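Long-range contact in lipoprotein (Shewanella oneidensis, PDB 3LHN), which is of unproven function but, as an NlpE-like lipoprotein with a calycin-type beta-barrel, probably serves in the bacterial cell envelope and may bind lipid: residues V36-T48 against S56-E68. Numbering follows the deposited sequence.
Sequences VLPCASCEGIQTT and SFELKSIYLGKDE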
loop_
_atom_site.group_PDB
_atom_site.type_symbol
_atom_site.label_atom_id
_atom_site.label_comp_id
_atom_site.label_asym_id
_atom_site.label_seq_id
_atom_site.Cartn_x
_atom_site.Cartn_y
_atom_site.Cartn_z
ATOM N N VAL A 36 8.270 -16.770 -5.317
ATOM C CA VAL A 36 8.160 -15.607 -6.180
ATOM C C VAL A 36 6.669 -15.224 -6.220
ATOM O O VAL A 36 5.854 -15.918 -6.811
ATOM C CB VAL A 36 8.698 -15.809 -7.581
ATOM C CG1 VAL A 36 8.557 -14.442 -8.363
ATOM C CG2 VAL A 36 10.180 -16.283 -7.577
ATOM N N LEU A 37 6.319 -14.162 -5.513
ATOM C CA LEU A 37 4.944 -13.753 -5.318
ATOM C C LEU A 37 4.514 -12.846 -6.456
ATOM O O LEU A 37 5.345 -12.157 -7.079
ATOM C CB LEU A 37 4.821 -12.970 -4.011
ATOM C CG LEU A 37 5.076 -13.672 -2.668
ATOM C CD1 LEU A 37 5.134 -12.701 -1.511
ATOM C CD2 LEU A 37 4.046 -14.750 -2.405
ATOM N N PRO A 38 3.204 -12.774 -6.724
ATOM C CA PRO A 38 2.751 -11.821 -7.715
ATOM C C PRO A 38 2.983 -10.400 -7.293
ATOM O O PRO A 38 2.890 -10.081 -6.117
ATOM C CB PRO A 38 1.226 -12.120 -7.809
ATOM C CG PRO A 38 1.125 -13.543 -7.377
ATOM C CD PRO A 38 2.101 -13.637 -6.250
ATOM N N CYS A 39 3.236 -9.538 -8.277
ATOM C CA CYS A 39 3.564 -8.134 -8.014
ATOM C C CYS A 39 2.508 -7.255 -8.649
ATOM O O CYS A 39 2.165 -7.471 -9.788
ATOM C CB CYS A 39 4.917 -7.853 -8.619
ATOM S SG CYS A 39 5.573 -6.201 -8.283
ATOM N N ALA A 40 1.975 -6.280 -7.925
ATOM C CA ALA A 40 0.931 -5.425 -8.504
ATOM C C ALA A 40 1.372 -4.706 -9.775
ATOM O O ALA A 40 0.568 -4.518 -10.699
ATOM C CB ALA A 40 0.454 -4.397 -7.500
ATOM N N SER A 41 2.643 -4.311 -9.848
ATOM C CA SER A 41 3.083 -3.577 -11.049
ATOM C C SER A 41 4.508 -3.871 -11.437
ATOM O O SER A 41 5.256 -2.986 -11.847
ATOM C CB SER A 41 2.889 -2.060 -10.874
ATOM O OG SER A 41 3.712 -1.612 -9.835
ATOM N N CYS A 42 4.838 -5.143 -11.404
ATOM C CA CYS A 42 6.170 -5.596 -11.783
ATOM C C CYS A 42 6.130 -7.076 -12.057
ATOM O O CYS A 42 5.109 -7.733 -11.861
ATOM C CB CYS A 42 7.185 -5.198 -10.727
ATOM S SG CYS A 42 7.425 -6.277 -9.309
ATOM N N GLU A 43 7.262 -7.598 -12.504
ATOM C CA GLU A 43 7.314 -8.975 -12.948
ATOM C C GLU A 43 6.941 -9.968 -11.851
ATOM O O GLU A 43 6.293 -10.990 -12.092
ATOM C CB GLU A 43 8.723 -9.252 -13.487
ATOM C CG GLU A 43 9.004 -10.736 -13.642
ATOM C CD GLU A 43 10.300 -11.032 -14.341
ATOM O OE1 GLU A 43 10.773 -10.196 -15.130
ATOM O OE2 GLU A 43 10.763 -12.165 -14.143
ATOM N N GLY A 44 7.402 -9.728 -10.621
ATOM C CA GLY A 44 7.150 -10.624 -9.538
ATOM C C GLY A 44 8.021 -10.211 -8.354
ATOM O O GLY A 44 8.881 -9.353 -8.512
ATOM N N ILE A 45 7.791 -10.832 -7.208
ATOM C CA ILE A 45 8.523 -10.455 -6.002
ATOM C C ILE A 45 9.275 -11.690 -5.501
ATOM O O ILE A 45 8.652 -12.595 -4.908
ATOM C CB ILE A 45 7.644 -9.918 -4.890
ATOM C CG1 ILE A 45 6.613 -8.894 -5.392
ATOM C CG2 ILE A 45 8.525 -9.265 -3.827
ATOM C CD1 ILE A 45 5.598 -8.497 -4.316
ATOM N N GLN A 46 10.574 -11.750 -5.756
ATOM C CA GLN A 46 11.376 -12.866 -5.267
ATOM C C GLN A 46 11.551 -12.654 -3.778
ATOM O O GLN A 46 12.228 -11.716 -3.347
ATOM C CB GLN A 46 12.689 -12.899 -6.007
ATOM C CG GLN A 46 13.651 -13.974 -5.597
ATOM C CD GLN A 46 14.853 -14.086 -6.551
ATOM O OE1 GLN A 46 14.741 -13.911 -7.778
ATOM N NE2 GLN A 46 16.005 -14.370 -5.978
ATOM N N THR A 47 10.961 -13.515 -2.993
ATOM C CA THR A 47 10.786 -13.328 -1.561
ATOM C C THR A 47 11.509 -14.356 -0.727
ATOM O O THR A 47 11.472 -15.547 -1.028
ATOM C CB THR A 47 9.274 -13.433 -1.246
ATOM O OG1 THR A 47 8.586 -12.420 -1.973
ATOM C CG2 THR A 47 8.974 -13.305 0.282
ATOM N N THR A 48 12.167 -13.911 0.317
ATOM C CA THR A 48 12.827 -14.766 1.323
ATOM C C THR A 48 12.367 -14.268 2.678
ATOM O O THR A 48 12.577 -13.099 3.034
ATOM C CB THR A 48 14.367 -14.682 1.219
ATOM O OG1 THR A 48 14.788 -14.930 -0.141
ATOM C CG2 THR A 48 15.017 -15.692 2.172
ATOM N N SER A 56 10.429 -13.044 15.857
ATOM C CA SER A 56 11.046 -11.988 15.068
ATOM C C SER A 56 11.202 -12.529 13.651
ATOM O O SER A 56 11.245 -13.751 13.409
ATOM C CB SER A 56 12.353 -11.509 15.661
ATOM O OG SER A 56 13.321 -12.469 15.636
ATOM N N PHE A 57 11.249 -11.615 12.698
ATOM C CA PHE A 57 11.404 -12.007 11.311
ATOM C C PHE A 57 12.304 -11.071 10.549
ATOM O O PHE A 57 12.470 -9.910 10.911
ATOM C CB PHE A 57 10.082 -12.094 10.540
ATOM C CG PHE A 57 9.493 -10.758 10.163
ATOM C CD1 PHE A 57 8.761 -10.007 11.098
ATOM C CD2 PHE A 57 9.712 -10.220 8.923
ATOM C CE1 PHE A 57 8.295 -8.805 10.784
ATOM C CE2 PHE A 57 9.238 -8.952 8.602
ATOM C CZ PHE A 57 8.507 -8.245 9.533
ATOM N N GLU A 58 12.805 -11.593 9.424
ATOM C CA GLU A 58 13.509 -10.790 8.408
ATOM C C GLU A 58 12.959 -11.137 7.047
ATOM O O GLU A 58 12.827 -12.321 6.741
ATOM C CB GLU A 58 15.019 -11.027 8.470
ATOM C CG GLU A 58 15.724 -10.576 9.726
ATOM C CD GLU A 58 17.238 -10.414 9.540
ATOM O OE1 GLU A 58 17.797 -10.910 8.519
ATOM O OE2 GLU A 58 17.861 -9.724 10.406
ATOM N N LEU A 59 12.621 -10.132 6.244
ATOM C CA LEU A 59 12.018 -10.342 4.945
ATOM C C LEU A 59 12.906 -9.656 3.923
ATOM O O LEU A 59 13.352 -8.497 4.147
ATOM C CB LEU A 59 10.625 -9.735 4.912
ATOM C CG LEU A 59 9.860 -9.689 3.603
ATOM C CD1 LEU A 59 9.487 -11.093 3.104
ATOM C CD2 LEU A 59 8.574 -8.788 3.716
ATOM N N LYS A 60 13.283 -10.368 2.864
ATOM C CA LYS A 60 13.892 -9.748 1.702
ATOM C C LYS A 60 12.934 -9.932 0.533
ATOM O O LYS A 60 12.415 -11.034 0.275
ATOM C CB LYS A 60 15.254 -10.345 1.400
ATOM C CG LYS A 60 15.872 -9.762 0.130
ATOM C CD LYS A 60 17.195 -10.472 -0.143
ATOM C CE LYS A 60 18.056 -9.754 -1.122
ATOM N NZ LYS A 60 19.284 -10.622 -1.288
ATOM N N SER A 61 12.746 -8.869 -0.210
ATOM C CA SER A 61 11.829 -8.862 -1.373
ATOM C C SER A 61 12.541 -8.200 -2.530
ATOM O O SER A 61 12.840 -7.020 -2.429
ATOM C CB SER A 61 10.563 -8.049 -1.091
ATOM O OG SER A 61 9.847 -8.534 0.054
ATOM N N ILE A 62 12.863 -8.938 -3.589
ATOM C CA ILE A 62 13.409 -8.345 -4.803
ATOM C C ILE A 62 12.283 -8.192 -5.792
ATOM O O ILE A 62 11.658 -9.177 -6.251
ATOM C CB ILE A 62 14.502 -9.202 -5.423
ATOM C CG1 ILE A 62 15.565 -9.508 -4.339
ATOM C CG2 ILE A 62 15.082 -8.558 -6.670
ATOM C CD1 ILE A 62 16.723 -10.326 -4.877
ATOM N N TYR A 63 11.963 -6.930 -6.090
ATOM C CA TYR A 63 10.952 -6.605 -7.071
ATOM C C TYR A 63 11.603 -6.704 -8.442
ATOM O O TYR A 63 12.420 -5.871 -8.841
ATOM C CB TYR A 63 10.356 -5.237 -6.774
ATOM C CG TYR A 63 9.477 -5.251 -5.562
ATOM C CD1 TYR A 63 9.974 -5.195 -4.264
ATOM C CD2 TYR A 63 8.111 -5.356 -5.696
ATOM C CE1 TYR A 63 9.114 -5.257 -3.148
ATOM C CE2 TYR A 63 7.275 -5.405 -4.608
ATOM C CZ TYR A 63 7.767 -5.357 -3.340
ATOM O OH TYR A 63 6.882 -5.417 -2.279
ATOM N N LEU A 64 11.216 -7.726 -9.172
ATOM C CA LEU A 64 11.824 -8.119 -10.432
ATOM C C LEU A 64 11.312 -7.249 -11.575
ATOM O O LEU A 64 10.230 -6.666 -11.508
ATOM C CB LEU A 64 11.471 -9.573 -10.755
ATOM C CG LEU A 64 11.895 -10.567 -9.686
ATOM C CD1 LEU A 64 11.281 -11.935 -10.023
ATOM C CD2 LEU A 64 13.443 -10.585 -9.511
ATOM N N GLY A 65 12.098 -7.205 -12.636
ATOM C CA GLY A 65 11.737 -6.503 -13.857
ATOM C C GLY A 65 12.802 -5.559 -14.336
ATOM O O GLY A 65 13.946 -5.552 -13.851
ATOM N N LYS A 66 12.390 -4.708 -15.264
ATOM C CA LYS A 66 13.288 -3.772 -15.914
ATOM C C LYS A 66 13.757 -2.679 -14.937
ATOM O O LYS A 66 14.757 -1.996 -15.188
ATOM C CB LYS A 66 12.582 -3.188 -17.160
ATOM C CG LYS A 66 12.272 -4.218 -18.314
ATOM C CD LYS A 66 11.175 -3.734 -19.348
ATOM N N ASP A 67 13.016 -2.498 -13.838
ATOM C CA ASP A 67 13.328 -1.511 -12.805
ATOM C C ASP A 67 13.487 -2.169 -11.416
ATOM O O ASP A 67 12.687 -1.921 -10.522
ATOM C CB ASP A 67 12.202 -0.484 -12.743
ATOM C CG ASP A 67 12.493 0.632 -11.764
ATOM O OD1 ASP A 67 13.691 0.821 -11.439
ATOM O OD2 ASP A 67 11.539 1.336 -11.345
ATOM N N GLU A 68 14.533 -2.947 -11.234
ATOM C CA GLU A 68 14.603 -3.791 -10.022
ATOM C C GLU A 68 14.862 -2.986 -8.769
ATOM O O GLU A 68 15.591 -1.987 -8.805
ATOM C CB GLU A 68 15.675 -4.859 -10.219
ATOM C CG GLU A 68 15.851 -5.745 -9.060
ATOM C CD GLU A 68 16.849 -6.829 -9.298
ATOM O OE1 GLU A 68 16.597 -7.682 -10.191
ATOM O OE2 GLU A 68 17.842 -6.853 -8.536
HETATM O O HOH W 1 7.918 -10.324 -0.339
#
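Q46 and I62 exchange two backbone hydrogen bonds, and T48 and K60 do the same, which identifies them as hydrogen-bonded pairs of an antiparallel hairpin; I45–Y63 and T47–S61 are the non-hydrogen-bonded pairs between. The axes of strands 44-48 and 56-64 run at 160° and approach to 4.5 Å. Both belong to the closed antiparallel barrel of the NlpE N-terminal domain, in the calycin clan, where strand 56-64 lies between 44-51 and 69-79. The amide of L64 gives G44 O a nearly straight bond (N to O 2.9 Å), whereas E43 N reaches L64 O at 3.3 Å from above the carbonyl plane.

On the face carrying I45 and T47, the Y63 ring lies alongside I45. I45 CG2 stands 4.0 Å from the ring centroid and only 10° off its normal, a CH-pi contact, while CD1 of I45 touches CE2 of Y63. The C39–C42 disulfide meets the same ring from its rim: C39 SG lies 3.7 Å from Y63 CD2, in the ring plane, and C42 SG touches the same carbon. CG of Y63 lies anti to its carbonyl carbon (chi1 -72°), which sets the ring alongside I45 with its CD2 edge toward the disulfide; the ring also meets F71 on strand 69-79. Replacing this tyrosine by an alanine is likely to strip I45 CG2 of the ring face it packs on and to leave the disulfide sulfurs without their aromatic neighbour.

On the other face, L64 spreads over the G44 carbonyl and crosses E43, whose OE1 is hydrogen-bonded to T112 of the second subunit. The side chains of V36 and L64 cross at about a right angle, with V36 CG1 4.1 Å from L64 CD1.

T47 OG1 donates to I45 O, while L37 N reaches that oxygen from the opposite face of its carbonyl plane; one water, 2.7 Å from both T47 OG1 and S61 OG, bridges the two hydroxyls.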